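Local coordinates for protection of telomeres protein 1 (Schizosaccharomyces pombe, PDB 7CUI), which binds single-stranded telomeric DNA with the consensus 5'-GGTTAC-3', protects the 3' telomeric overhang, and regulates telomerase and telomere length, at residues R49-R54 and V168-P173; Y78-A83 and S110-C115; L53-V58 and L84-V89. All coordinates share one frame; numbering follows the deposited sequence.

How the interactions relate
This chain is the C-terminal part of the protein, and its curled sheet has the topology of an OB fold. Interactions 1 and 3 share Leu53 and Arg54 on strand 49-73, and their centres are about 13 Å apart. In interaction 1 this strand pairs with strand 163-171. In interaction 3 it pairs with strand 77-87, its partner in a beta hairpin. Interaction 2 uses the earlier residues of strand 77-87, where the loop before helix 121-135 packs on it. Its centre is about 22 Å from each of the other two, and its nearest atoms are about 9 Å from interaction 1. A chain of another protein reaches residues in all three.

Interaction 1 (R49-R54 and V168-P173); sequences RKHRLR and VKEYIP
Val168 and His51 form an antiparallel hydrogen-bonded pair between strands 163-171 and 49-73. His51 N donates to Val168 O at 3.0 Å, and Val168 N donates to His51 O at 3.1 Å. The CG2 methyl of Val168 lies at the edge of the His51 ring. It also meets Leu53 CD1 at 3.7 Å, where the two side chains cross at about a right angle. Lys169 and Lys50 form a non-hydrogen-bonded pair, and both side chains leave on the face away from Val168 and His51. The Lys169 amine leads away to a salt bridge with Asp102. Glu170 returns to the face of Val168, and its N donates to Arg49 O at 2.9 Å. Its CG is anti to the backbone N (chi1 -170°). The extended side chain runs beside that of Arg49, pointing the same way. His51 NE2 donates to Glu170 OE1 at 2.8 Å in a nearly straight bond (173°). The oxygen lies in the ring plane, but NE2 approaches from the anti side, 33° out of the carboxylate plane. Arg49 NE forms a salt bridge to the same OE1 at 2.7 Å, though as a hydrogen bond it is bent and weak. Arg49 NH2 bonds weakly to OE2 and also binds Ile37 O. His51 CE1 sits over the rim of one guanidinium face. An alanine at Glu170 would probably leave the Arg49 charge and His51 NE2 without their shared acceptor. Antiparallel pairing of these two strands is characteristic of the OB-fold barrel, in which strand 49-73 also pairs with strand 77-87.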
# COMPACT_ATOMS: atom_id res chain seq x y z
N ARG A 49 -8.70 10.40 -9.76
CA ARG A 49 -8.51 11.42 -8.75
C ARG A 49 -7.15 11.22 -8.08
O ARG A 49 -6.53 10.17 -8.22
CB ARG A 49 -9.64 11.37 -7.71
CG ARG A 49 -11.02 11.69 -8.26
CD ARG A 49 -12.03 12.00 -7.17
NE ARG A 49 -12.56 10.82 -6.48
CZ ARG A 49 -13.24 10.85 -5.33
NH1 ARG A 49 -13.48 12.00 -4.72
NH2 ARG A 49 -13.67 9.72 -4.80
N LYS A 50 -6.70 12.24 -7.34
CA LYS A 50 -5.38 12.27 -6.73
C LYS A 50 -5.52 12.93 -5.36
O LYS A 50 -5.77 14.13 -5.28
CB LYS A 50 -4.44 13.07 -7.64
CG LYS A 50 -3.06 12.50 -7.90
CD LYS A 50 -2.46 13.05 -9.19
CE LYS A 50 -1.15 12.41 -9.61
NZ LYS A 50 0.02 13.27 -9.33
N HIS A 51 -5.39 12.14 -4.28
CA HIS A 51 -5.67 12.62 -2.93
C HIS A 51 -4.43 12.55 -2.04
O HIS A 51 -3.45 11.89 -2.37
CB HIS A 51 -6.79 11.81 -2.26
CG HIS A 51 -7.97 11.50 -3.13
ND1 HIS A 51 -9.02 12.37 -3.30
CD2 HIS A 51 -8.26 10.39 -3.84
CE1 HIS A 51 -9.92 11.82 -4.10
NE2 HIS A 51 -9.47 10.61 -4.44
N ARG A 52 -4.52 13.20 -0.87
CA ARG A 52 -3.48 13.23 0.13
C ARG A 52 -4.10 12.90 1.49
O ARG A 52 -5.14 13.46 1.84
CB ARG A 52 -2.86 14.63 0.20
CG ARG A 52 -1.57 14.72 0.98
CD ARG A 52 -0.97 16.10 0.82
NE ARG A 52 -0.91 16.83 2.07
CZ ARG A 52 0.20 16.98 2.78
NH1 ARG A 52 1.34 16.46 2.35
NH2 ARG A 52 0.17 17.65 3.92
N LEU A 53 -3.47 12.00 2.24
CA LEU A 53 -4.04 11.54 3.50
C LEU A 53 -2.98 11.50 4.59
O LEU A 53 -1.81 11.27 4.31
CB LEU A 53 -4.65 10.15 3.31
CG LEU A 53 -5.60 9.98 2.14
CD1 LEU A 53 -4.88 9.30 0.99
CD2 LEU A 53 -6.80 9.14 2.54
N ARG A 54 -3.41 11.75 5.83
CA ARG A 54 -2.58 11.52 7.01
C ARG A 54 -3.09 10.26 7.69
O ARG A 54 -4.25 10.21 8.12
CB ARG A 54 -2.62 12.73 7.95
CG ARG A 54 -1.52 12.71 9.01
CD ARG A 54 -1.43 13.97 9.83
NE ARG A 54 -1.38 15.17 9.00
CZ ARG A 54 -0.35 16.01 8.94
NH1 ARG A 54 0.73 15.79 9.67
NH2 ARG A 54 -0.41 17.07 8.15
N VAL A 168 -2.31 9.04 -2.85
CA VAL A 168 -2.94 7.93 -3.54
C VAL A 168 -3.50 8.42 -4.87
O VAL A 168 -4.01 9.53 -4.96
CB VAL A 168 -4.02 7.23 -2.70
CG1 VAL A 168 -3.47 6.70 -1.38
CG2 VAL A 168 -5.25 8.11 -2.46
N LYS A 169 -3.36 7.58 -5.90
CA LYS A 169 -4.03 7.81 -7.17
C LYS A 169 -5.18 6.82 -7.32
O LYS A 169 -4.99 5.61 -7.22
CB LYS A 169 -3.04 7.79 -8.35
CG LYS A 169 -2.07 6.62 -8.41
CD LYS A 169 -0.94 6.85 -9.39
CE LYS A 169 0.20 5.88 -9.21
NZ LYS A 169 1.35 6.19 -10.10
N GLU A 170 -6.38 7.38 -7.52
CA GLU A 170 -7.61 6.62 -7.65
C GLU A 170 -7.86 6.35 -9.13
O GLU A 170 -7.67 7.24 -9.95
CB GLU A 170 -8.76 7.45 -7.06
CG GLU A 170 -10.07 6.70 -6.90
CD GLU A 170 -11.10 7.50 -6.12
OE1 GLU A 170 -10.89 8.71 -5.93
OE2 GLU A 170 -12.11 6.91 -5.70
N TYR A 171 -8.28 5.12 -9.45
CA TYR A 171 -8.42 4.69 -10.83
C TYR A 171 -9.29 3.44 -10.88
O TYR A 171 -9.57 2.83 -9.86
CB TYR A 171 -7.05 4.38 -11.44
CG TYR A 171 -6.37 3.18 -10.84
CD1 TYR A 171 -5.72 3.26 -9.62
CD2 TYR A 171 -6.38 1.95 -11.49
CE1 TYR A 171 -5.11 2.16 -9.05
CE2 TYR A 171 -5.77 0.84 -10.94
CZ TYR A 171 -5.13 0.94 -9.71
OH TYR A 171 -4.52 -0.15 -9.16
N ILE A 172 -9.71 3.07 -12.10
CA ILE A 172 -10.54 1.90 -12.32
C ILE A 172 -9.83 1.00 -13.33
O ILE A 172 -9.78 1.34 -14.52
CB ILE A 172 -11.93 2.31 -12.84
CG1 ILE A 172 -12.61 3.33 -11.92
CG2 ILE A 172 -12.81 1.09 -13.08
CD1 ILE A 172 -13.65 4.20 -12.62
N PRO A 173 -9.27 -0.17 -12.94
CA PRO A 173 -8.54 -1.01 -13.89
C PRO A 173 -9.51 -1.87 -14.70
O PRO A 173 -10.67 -2.04 -14.33
CB PRO A 173 -7.69 -1.90 -12.98
CG PRO A 173 -8.55 -2.07 -11.74
CD PRO A 173 -9.29 -0.76 -11.59

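Interaction 2 (Y78-A83 and S110-C115); sequences YVWMFA and SKIQPC
At Tyr78 and Cys115, whose CA atoms are 5.0 Å apart, strand 77-87 meets a loop without regular structure, and the touching parts run 134° apart. The ring of Tyr78 lies with one face on the backbone of Cys115. The carbonyl carbon Cys115 C is 3.5 Å from Tyr78 CG, offset toward the rim. Pro114 bridges the Tyr78 backbone and the Trp80 indole. Its CB touches Tyr78 O at 3.4 Å. The same CB makes a CH-pi contact over the five-membered ring of Trp80, 4.2 Å from the centroid and 8° off the normal. Pro114 CD lies 3.4 Å from Trp80 NE1. Trp80 CG is anti to its carbonyl carbon (chi1 -65°), and from there the indole reaches the loop. Further along it, CZ2 meets Ile112 CG2 at 3.8 Å, and the side chains cross at about a right angle. Ala103 and Ile107 of helix 100-107 also pack on Trp80. One water joins the backbones, accepting from Tyr78 N at 2.8 Å and donating to Pro114 O at 3.1 Å. The direct contact is thus mainly aromatic faces against proline and peptide groups, with Ile112 adding an apolar contact, and the polar link described runs through water.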
# COMPACT_ATOMS: atom_id res chain seq x y z
N TYR A 78 10.71 -10.38 -11.32
CA TYR A 78 9.73 -10.14 -10.27
C TYR A 78 9.43 -8.64 -10.16
O TYR A 78 10.22 -7.80 -10.58
CB TYR A 78 10.22 -10.71 -8.94
CG TYR A 78 10.26 -12.21 -8.85
CD1 TYR A 78 11.27 -12.94 -9.46
CD2 TYR A 78 9.31 -12.91 -8.13
CE1 TYR A 78 11.32 -14.33 -9.37
CE2 TYR A 78 9.34 -14.29 -8.03
CZ TYR A 78 10.35 -15.00 -8.66
OH TYR A 78 10.38 -16.36 -8.55
N VAL A 79 8.26 -8.32 -9.58
CA VAL A 79 7.90 -6.94 -9.29
C VAL A 79 7.28 -6.87 -7.90
O VAL A 79 6.69 -7.84 -7.44
CB VAL A 79 6.95 -6.32 -10.34
CG1 VAL A 79 7.63 -6.07 -11.67
CG2 VAL A 79 5.66 -7.12 -10.50
N TRP A 80 7.43 -5.69 -7.27
CA TRP A 80 6.78 -5.41 -6.00
C TRP A 80 5.27 -5.35 -6.22
O TRP A 80 4.80 -4.70 -7.14
CB TRP A 80 7.26 -4.08 -5.42
CG TRP A 80 8.70 -4.02 -5.03
CD1 TRP A 80 9.64 -3.13 -5.48
CD2 TRP A 80 9.38 -4.87 -4.08
NE1 TRP A 80 10.85 -3.38 -4.90
CE2 TRP A 80 10.73 -4.44 -4.04
CE3 TRP A 80 8.99 -5.95 -3.28
CZ2 TRP A 80 11.67 -5.04 -3.21
CZ3 TRP A 80 9.93 -6.55 -2.47
CH2 TRP A 80 11.25 -6.10 -2.44
N MSE A 81 4.53 -6.03 -5.34
CA MSE A 81 3.09 -5.88 -5.28
C MSE A 81 2.58 -6.29 -3.91
O MSE A 81 2.65 -7.45 -3.52
CB MSE A 81 2.41 -6.66 -6.41
CG MSE A 81 0.93 -6.42 -6.46
SE MSE A 81 0.06 -7.74 -7.60
CE MSE A 81 -0.02 -9.48 -6.69
N PHE A 82 2.08 -5.29 -3.17
CA PHE A 82 1.47 -5.50 -1.87
C PHE A 82 0.51 -4.36 -1.58
O PHE A 82 0.52 -3.34 -2.28
CB PHE A 82 2.54 -5.65 -0.78
CG PHE A 82 3.54 -4.52 -0.69
CD1 PHE A 82 4.72 -4.56 -1.41
CD2 PHE A 82 3.30 -3.41 0.12
CE1 PHE A 82 5.64 -3.52 -1.33
CE2 PHE A 82 4.22 -2.38 0.20
CZ PHE A 82 5.40 -2.44 -0.52
N ALA A 83 -0.33 -4.53 -0.56
CA ALA A 83 -1.32 -3.53 -0.21
C ALA A 83 -1.26 -3.24 1.29
O ALA A 83 -1.13 -4.16 2.10
CB ALA A 83 -2.69 -3.98 -0.63
N SER A 110 18.57 0.60 -2.25
CA SER A 110 19.28 0.03 -3.38
C SER A 110 19.41 -1.49 -3.25
O SER A 110 19.37 -2.19 -4.26
CB SER A 110 20.62 0.70 -3.51
OG SER A 110 21.31 0.24 -4.66
N LYS A 111 19.54 -1.99 -2.01
CA LYS A 111 19.85 -3.39 -1.76
C LYS A 111 18.59 -4.25 -1.69
O LYS A 111 18.67 -5.47 -1.71
CB LYS A 111 20.74 -3.56 -0.52
CG LYS A 111 20.23 -2.92 0.77
CD LYS A 111 20.95 -3.38 2.03
CE LYS A 111 20.94 -2.31 3.11
NZ LYS A 111 20.93 -2.89 4.48
N ILE A 112 17.42 -3.60 -1.58
CA ILE A 112 16.16 -4.32 -1.56
C ILE A 112 15.51 -4.21 -2.94
O ILE A 112 15.04 -3.15 -3.34
CB ILE A 112 15.24 -3.81 -0.42
CG1 ILE A 112 16.00 -3.69 0.91
CG2 ILE A 112 14.01 -4.70 -0.29
CD1 ILE A 112 15.19 -3.16 2.07
N GLN A 113 15.53 -5.33 -3.67
CA GLN A 113 15.04 -5.38 -5.03
C GLN A 113 14.02 -6.51 -5.17
O GLN A 113 14.08 -7.50 -4.43
CB GLN A 113 16.20 -5.62 -6.00
CG GLN A 113 17.22 -4.50 -6.04
CD GLN A 113 16.62 -3.18 -6.46
OE1 GLN A 113 15.79 -3.10 -7.37
NE2 GLN A 113 17.03 -2.12 -5.79
N PRO A 114 13.05 -6.41 -6.10
CA PRO A 114 12.10 -7.50 -6.33
C PRO A 114 12.83 -8.74 -6.84
O PRO A 114 13.67 -8.66 -7.72
CB PRO A 114 11.14 -6.95 -7.39
CG PRO A 114 11.91 -5.84 -8.06
CD PRO A 114 12.80 -5.26 -6.98
N CYS A 115 12.48 -9.88 -6.24
CA CYS A 115 13.00 -11.18 -6.61
C CYS A 115 12.16 -12.22 -5.88
O CYS A 115 11.18 -11.87 -5.22
CB CYS A 115 14.47 -11.31 -6.20
SG CYS A 115 14.74 -10.97 -4.44
O HOH W 1 13.31 -10.24 -10.40

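Interaction 3 (L53-V58 and L84-V89); sequences LRVQVV and LLVRDV
Val55 and Val86 set their side chains at about a right angle. Val55 CG1 packs on Val86 CG1 at 3.8 Å. Val57 forms a non-hydrogen-bonded pair with Val86 on the same buried face. Its CG2 reaches Leu84 CD1 at 4.2 Å, the two side chains meeting at a slant. Phe164 packs on Val57 and Val96 on Val86, one from each adjoining strand. The valines at 55, 57 and 86 and Leu84 lie in the hairpin of strands 49-73 and 77-87, the first two strands of the OB-fold barrel. Gln56 and Arg87 form the hydrogen-bonded pair, with side chains on the other face. Gln56 N donates to Arg87 O at 2.9 Å, and Arg87 N to Gln56 O at 2.8 Å. Gln56 sends its NE2 to Thr161 O. CG of Arg87 is anti to the backbone N (chi1 160°), and the chain then bends at chi2 and chi3. The side chains of Arg87 and Val58 cross at a slant, with Arg87 NE 3.5 Å from Val58 CG2. Val58 N donates to Leu85 O at 2.8 Å. Asp88 crosses Leu53 at about a right angle, its OD2 4.0 Å from Leu53 CD2, while its OD1 accepts from Ser90 N.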
# COMPACT_ATOMS: atom_id res chain seq x y z
N LEU A 53 -3.47 12.00 2.24
CA LEU A 53 -4.04 11.54 3.50
C LEU A 53 -2.98 11.50 4.59
O LEU A 53 -1.81 11.27 4.31
CB LEU A 53 -4.65 10.15 3.31
CG LEU A 53 -5.60 9.98 2.14
CD1 LEU A 53 -4.88 9.30 0.99
CD2 LEU A 53 -6.80 9.14 2.54
N ARG A 54 -3.41 11.75 5.83
CA ARG A 54 -2.58 11.52 7.01
C ARG A 54 -3.09 10.26 7.69
O ARG A 54 -4.25 10.21 8.12
CB ARG A 54 -2.62 12.73 7.95
CG ARG A 54 -1.52 12.71 9.01
CD ARG A 54 -1.43 13.97 9.83
NE ARG A 54 -1.38 15.17 9.00
CZ ARG A 54 -0.35 16.01 8.94
NH1 ARG A 54 0.73 15.79 9.67
NH2 ARG A 54 -0.41 17.07 8.15
N VAL A 55 -2.22 9.25 7.78
CA VAL A 55 -2.71 7.88 7.84
C VAL A 55 -1.84 7.02 8.75
O VAL A 55 -0.72 7.38 9.12
CB VAL A 55 -2.84 7.32 6.41
CG1 VAL A 55 -1.72 6.37 6.01
CG2 VAL A 55 -4.22 6.74 6.15
N GLN A 56 -2.40 5.85 9.12
CA GLN A 56 -1.79 4.85 9.97
C GLN A 56 -2.02 3.50 9.29
O GLN A 56 -3.10 3.27 8.75
CB GLN A 56 -2.57 4.82 11.28
CG GLN A 56 -1.71 4.80 12.53
CD GLN A 56 -2.56 4.77 13.78
OE1 GLN A 56 -3.79 4.85 13.73
NE2 GLN A 56 -1.90 4.65 14.92
N VAL A 57 -1.02 2.61 9.31
CA VAL A 57 -1.21 1.29 8.73
C VAL A 57 -1.86 0.38 9.76
O VAL A 57 -1.42 0.32 10.91
CB VAL A 57 0.09 0.66 8.20
CG1 VAL A 57 -0.18 -0.70 7.55
CG2 VAL A 57 0.82 1.56 7.21
N VAL A 58 -2.89 -0.35 9.32
CA VAL A 58 -3.76 -1.10 10.21
C VAL A 58 -3.76 -2.58 9.83
O VAL A 58 -4.09 -3.43 10.65
CB VAL A 58 -5.16 -0.45 10.23
CG1 VAL A 58 -6.31 -1.46 10.33
CG2 VAL A 58 -5.24 0.61 11.33
N LEU A 84 -1.36 -1.96 1.64
CA LEU A 84 -1.47 -1.54 3.03
C LEU A 84 -2.91 -1.09 3.28
O LEU A 84 -3.41 -0.24 2.55
CB LEU A 84 -0.52 -0.36 3.27
CG LEU A 84 0.94 -0.58 2.91
CD1 LEU A 84 1.76 0.65 3.27
CD2 LEU A 84 1.49 -1.81 3.63
N LEU A 85 -3.56 -1.68 4.29
CA LEU A 85 -4.84 -1.16 4.74
C LEU A 85 -4.58 0.01 5.68
O LEU A 85 -4.05 -0.17 6.77
CB LEU A 85 -5.63 -2.27 5.44
CG LEU A 85 -7.09 -1.92 5.76
CD1 LEU A 85 -7.89 -1.67 4.49
CD2 LEU A 85 -7.74 -3.01 6.59
N VAL A 86 -4.96 1.22 5.25
CA VAL A 86 -4.63 2.41 6.02
C VAL A 86 -5.88 2.98 6.68
O VAL A 86 -7.00 2.73 6.21
CB VAL A 86 -3.88 3.46 5.17
CG1 VAL A 86 -2.55 2.94 4.65
CG2 VAL A 86 -4.74 4.00 4.03
N ARG A 87 -5.69 3.73 7.77
CA ARG A 87 -6.78 4.33 8.53
C ARG A 87 -6.47 5.79 8.82
O ARG A 87 -5.33 6.15 9.14
CB ARG A 87 -7.10 3.51 9.78
CG ARG A 87 -7.85 4.26 10.87
CD ARG A 87 -8.84 3.40 11.64
NE ARG A 87 -8.25 2.19 12.21
CZ ARG A 87 -8.93 1.12 12.62
NH1 ARG A 87 -10.26 1.08 12.55
NH2 ARG A 87 -8.27 0.08 13.11
N ASP A 88 -7.51 6.62 8.74
CA ASP A 88 -7.48 8.07 8.75
C ASP A 88 -8.14 8.55 10.05
O ASP A 88 -8.70 7.75 10.79
CB ASP A 88 -8.24 8.57 7.52
CG ASP A 88 -8.19 10.06 7.25
OD1 ASP A 88 -8.82 10.81 8.02
OD2 ASP A 88 -7.56 10.46 6.25
N VAL A 89 -8.07 9.86 10.29
CA VAL A 89 -8.72 10.53 11.41
C VAL A 89 -10.19 10.13 11.52
O VAL A 89 -10.75 10.12 12.61
CB VAL A 89 -8.56 12.06 11.30
CG1 VAL A 89 -9.22 12.80 12.45
CG2 VAL A 89 -7.09 12.47 11.19